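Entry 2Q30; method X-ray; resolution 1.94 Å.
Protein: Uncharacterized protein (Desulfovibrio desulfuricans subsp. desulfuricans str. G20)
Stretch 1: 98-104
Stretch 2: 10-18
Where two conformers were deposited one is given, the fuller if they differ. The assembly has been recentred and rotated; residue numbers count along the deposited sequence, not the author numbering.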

# COMPACT_ATOMS: atom_id res chain seq x y z
N THR A 98 12.98 12.70 -5.34
CA THR A 98 14.01 12.30 -4.39
C THR A 98 14.17 10.79 -4.57
O THR A 98 13.43 10.16 -5.35
CB THR A 98 13.59 12.56 -2.90
OG1 THR A 98 12.48 11.73 -2.54
CG2 THR A 98 13.23 14.01 -2.65
N ASP A 99 15.11 10.19 -3.83
CA ASP A 99 15.20 8.70 -3.79
C ASP A 99 13.83 8.26 -3.25
O ASP A 99 13.32 8.84 -2.29
CB ASP A 99 16.30 8.20 -2.88
CG ASP A 99 17.69 8.51 -3.40
OD1 ASP A 99 17.87 8.97 -4.54
OD2 ASP A 99 18.62 8.23 -2.65
N MSE A 100 13.24 7.25 -3.87
CA MSE A 100 11.86 6.92 -3.62
C MSE A 100 11.57 5.45 -3.76
O MSE A 100 12.16 4.77 -4.60
CB MSE A 100 11.03 7.66 -4.66
CG MSE A 100 9.55 7.72 -4.43
SE MSE A 100 8.70 8.30 -6.07
CE MSE A 100 8.50 6.66 -6.89
N LYS A 101 10.66 4.96 -2.92
CA LYS A 101 10.17 3.60 -3.05
C LYS A 101 8.65 3.63 -3.02
O LYS A 101 8.03 4.34 -2.20
CB LYS A 101 10.76 2.65 -2.02
CG LYS A 101 10.47 1.20 -2.29
CD LYS A 101 11.23 0.28 -1.35
CE LYS A 101 10.99 -1.21 -1.63
NZ LYS A 101 11.92 -2.06 -0.79
N VAL A 102 8.06 2.86 -3.93
CA VAL A 102 6.61 2.70 -4.02
C VAL A 102 6.23 1.23 -4.03
O VAL A 102 7.04 0.39 -4.39
CB VAL A 102 6.00 3.41 -5.27
CG1 VAL A 102 6.33 4.90 -5.22
CG2 VAL A 102 6.45 2.76 -6.57
N LEU A 103 4.99 0.95 -3.62
CA LEU A 103 4.42 -0.39 -3.62
C LEU A 103 3.22 -0.37 -4.52
O LEU A 103 2.35 0.48 -4.38
CB LEU A 103 3.99 -0.79 -2.22
CG LEU A 103 3.60 -2.27 -2.06
CD1 LEU A 103 4.77 -3.21 -2.42
CD2 LEU A 103 3.15 -2.51 -0.62
N VAL A 104 3.16 -1.32 -5.44
CA VAL A 104 2.07 -1.43 -6.38
C VAL A 104 1.33 -2.71 -6.09
O VAL A 104 1.96 -3.73 -6.01
CB VAL A 104 2.60 -1.43 -7.83
CG1 VAL A 104 1.42 -1.55 -8.86
CG2 VAL A 104 3.43 -0.19 -8.08
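Stretch 2 (10-18) NLLEAVRFD

Stretch 2 (Asn10 to Asp18) lies against the strand Met100 to Val104 and the loop residue Asp99 that precedes it. It forms no regular helix or strand across the contact: a type I beta turn runs from Asn10 to Glu13, closed by the backbone hydrogen bond from Glu13 N to Asn10 O (3.2 Å) and braced by a side-chain hydrogen bond from Asn10 ND2 to Glu13 OE2 (2.9 Å), and an irregular, largely extended segment follows. The contacts pair in reversed order, Leu11 by Leu103, Val15 by Lys101 and Phe17 by Asp99, as stretch 2 crosses the strand obliquely. The backbones stay well apart, with CA of Lys101 8.1 Å from CA of Val15 and CA of Asp99 9.0 Å from CA of Phe17, so side chains from both stretches fill the gap. From Asp99 through the strand, CA-to-CB directions alternate: the CA-to-CB bonds of Asp99, Lys101 and Leu103 point toward stretch 2, while those of selenomethionine Met100 and Val102 point away.

Lys101 is the centre of the contact and has the largest area covered. Its side chain is fully extended, all four chi angles t, which carries the amine out to the backbone of the turn, where Lys101 NZ donates a hydrogen bond to Leu11 O (2.7 Å). A second hydrogen bond goes from Lys101 NZ to water 1 (2.8 Å); that water also accepts from Arg16 N (2.9 Å), so the one amine is tied directly to the turn and through the water to the segment beyond it. The aliphatic part of the same side chain is lined by apolar groups: Lys101 CD is 3.9 Å from Val15 CG1 and 4.3 Å from Leu12 CD2.

Leu11 is the most covered residue of stretch 2. While its carbonyl receives the lysine, its CA-to-CB bond points toward the strand and the side chain (chi1 m, chi2 t) packs on Leu103, with Leu11 CD1 3.7 Å from Leu103 CD1. Both leucines are buried, and this apolar pair extends the contact along the strand beyond the lysine.

At the other end Phe17 reaches Asp99. The CA-to-CB bond of Phe17 is directed sideways, but the ring comes nearer, placing Phe17 CZ 4.0 Å from Asp99 OD2. Asp99 OD2 lies oblique to the ring, and both carboxylate oxygens are hydrogen-bonded elsewhere in the structure. In all, 325 Å² is buried between the stretches, both sides summed.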

# COMPACT_ATOMS: atom_id res chain seq x y z
N ASN A 10 9.37 -6.04 5.48
CA ASN A 10 9.77 -4.74 5.98
C ASN A 10 10.43 -4.09 4.79
O ASN A 10 11.63 -4.17 4.63
CB ASN A 10 10.69 -4.89 7.18
CG ASN A 10 9.96 -5.44 8.37
OD1 ASN A 10 8.73 -5.41 8.44
ND2 ASN A 10 10.71 -5.96 9.32
N LEU A 11 9.61 -3.44 3.98
CA LEU A 11 10.08 -2.90 2.70
C LEU A 11 11.05 -1.74 2.79
O LEU A 11 11.70 -1.46 1.80
CB LEU A 11 8.90 -2.51 1.82
CG LEU A 11 7.90 -3.61 1.45
CD1 LEU A 11 6.75 -3.00 0.68
CD2 LEU A 11 8.59 -4.70 0.62
N LEU A 12 11.13 -1.06 3.93
CA LEU A 12 12.13 0.02 4.11
C LEU A 12 13.35 -0.34 4.97
O LEU A 12 14.22 0.51 5.25
CB LEU A 12 11.44 1.27 4.67
CG LEU A 12 10.36 1.83 3.75
CD1 LEU A 12 9.70 3.00 4.46
CD2 LEU A 12 10.94 2.29 2.39
N GLU A 13 13.43 -1.61 5.37
CA GLU A 13 14.50 -2.09 6.21
C GLU A 13 15.82 -2.10 5.46
O GLU A 13 16.86 -1.82 6.05
CB GLU A 13 14.11 -3.47 6.76
CG GLU A 13 15.06 -4.07 7.76
CD GLU A 13 14.48 -5.35 8.35
OE1 GLU A 13 14.90 -6.44 7.93
OE2 GLU A 13 13.55 -5.26 9.18
N ALA A 14 15.79 -2.42 4.17
CA ALA A 14 16.98 -2.41 3.32
C ALA A 14 16.49 -2.28 1.88
O ALA A 14 15.87 -3.21 1.37
CB ALA A 14 17.81 -3.70 3.50
N VAL A 15 16.73 -1.13 1.26
CA VAL A 15 16.27 -0.88 -0.10
C VAL A 15 17.41 -1.17 -1.08
O VAL A 15 18.59 -1.11 -0.71
CB VAL A 15 15.63 0.53 -0.27
CG1 VAL A 15 14.52 0.70 0.78
CG2 VAL A 15 16.66 1.66 -0.14
N ARG A 16 17.05 -1.50 -2.31
CA ARG A 16 18.02 -1.79 -3.37
C ARG A 16 17.91 -0.74 -4.47
O ARG A 16 16.81 -0.50 -5.02
CB ARG A 16 17.80 -3.20 -3.94
CG ARG A 16 18.86 -3.62 -4.97
N PHE A 17 19.03 -0.09 -4.78
CA PHE A 17 19.09 0.90 -5.86
C PHE A 17 19.88 0.33 -7.01
O PHE A 17 20.65 -0.61 -6.86
CB PHE A 17 19.76 2.19 -5.40
CG PHE A 17 18.99 2.93 -4.36
CD1 PHE A 17 17.78 3.55 -4.67
CD2 PHE A 17 19.52 3.09 -3.07
CE1 PHE A 17 17.07 4.26 -3.70
CE2 PHE A 17 18.82 3.81 -2.11
CZ PHE A 17 17.60 4.39 -2.42
N ASP A 18 19.67 0.93 -8.18
CA ASP A 18 20.44 0.65 -9.40
C ASP A 18 20.63 2.04 -10.01
O ASP A 18 19.63 2.72 -10.26
CB ASP A 18 19.65 -0.34 -10.26
CG ASP A 18 20.32 -0.69 -11.61
OD1 ASP A 18 20.92 0.17 -12.29
OD2 ASP A 18 20.16 -1.86 -12.00
O HOH W 1 14.19 -1.87 -2.49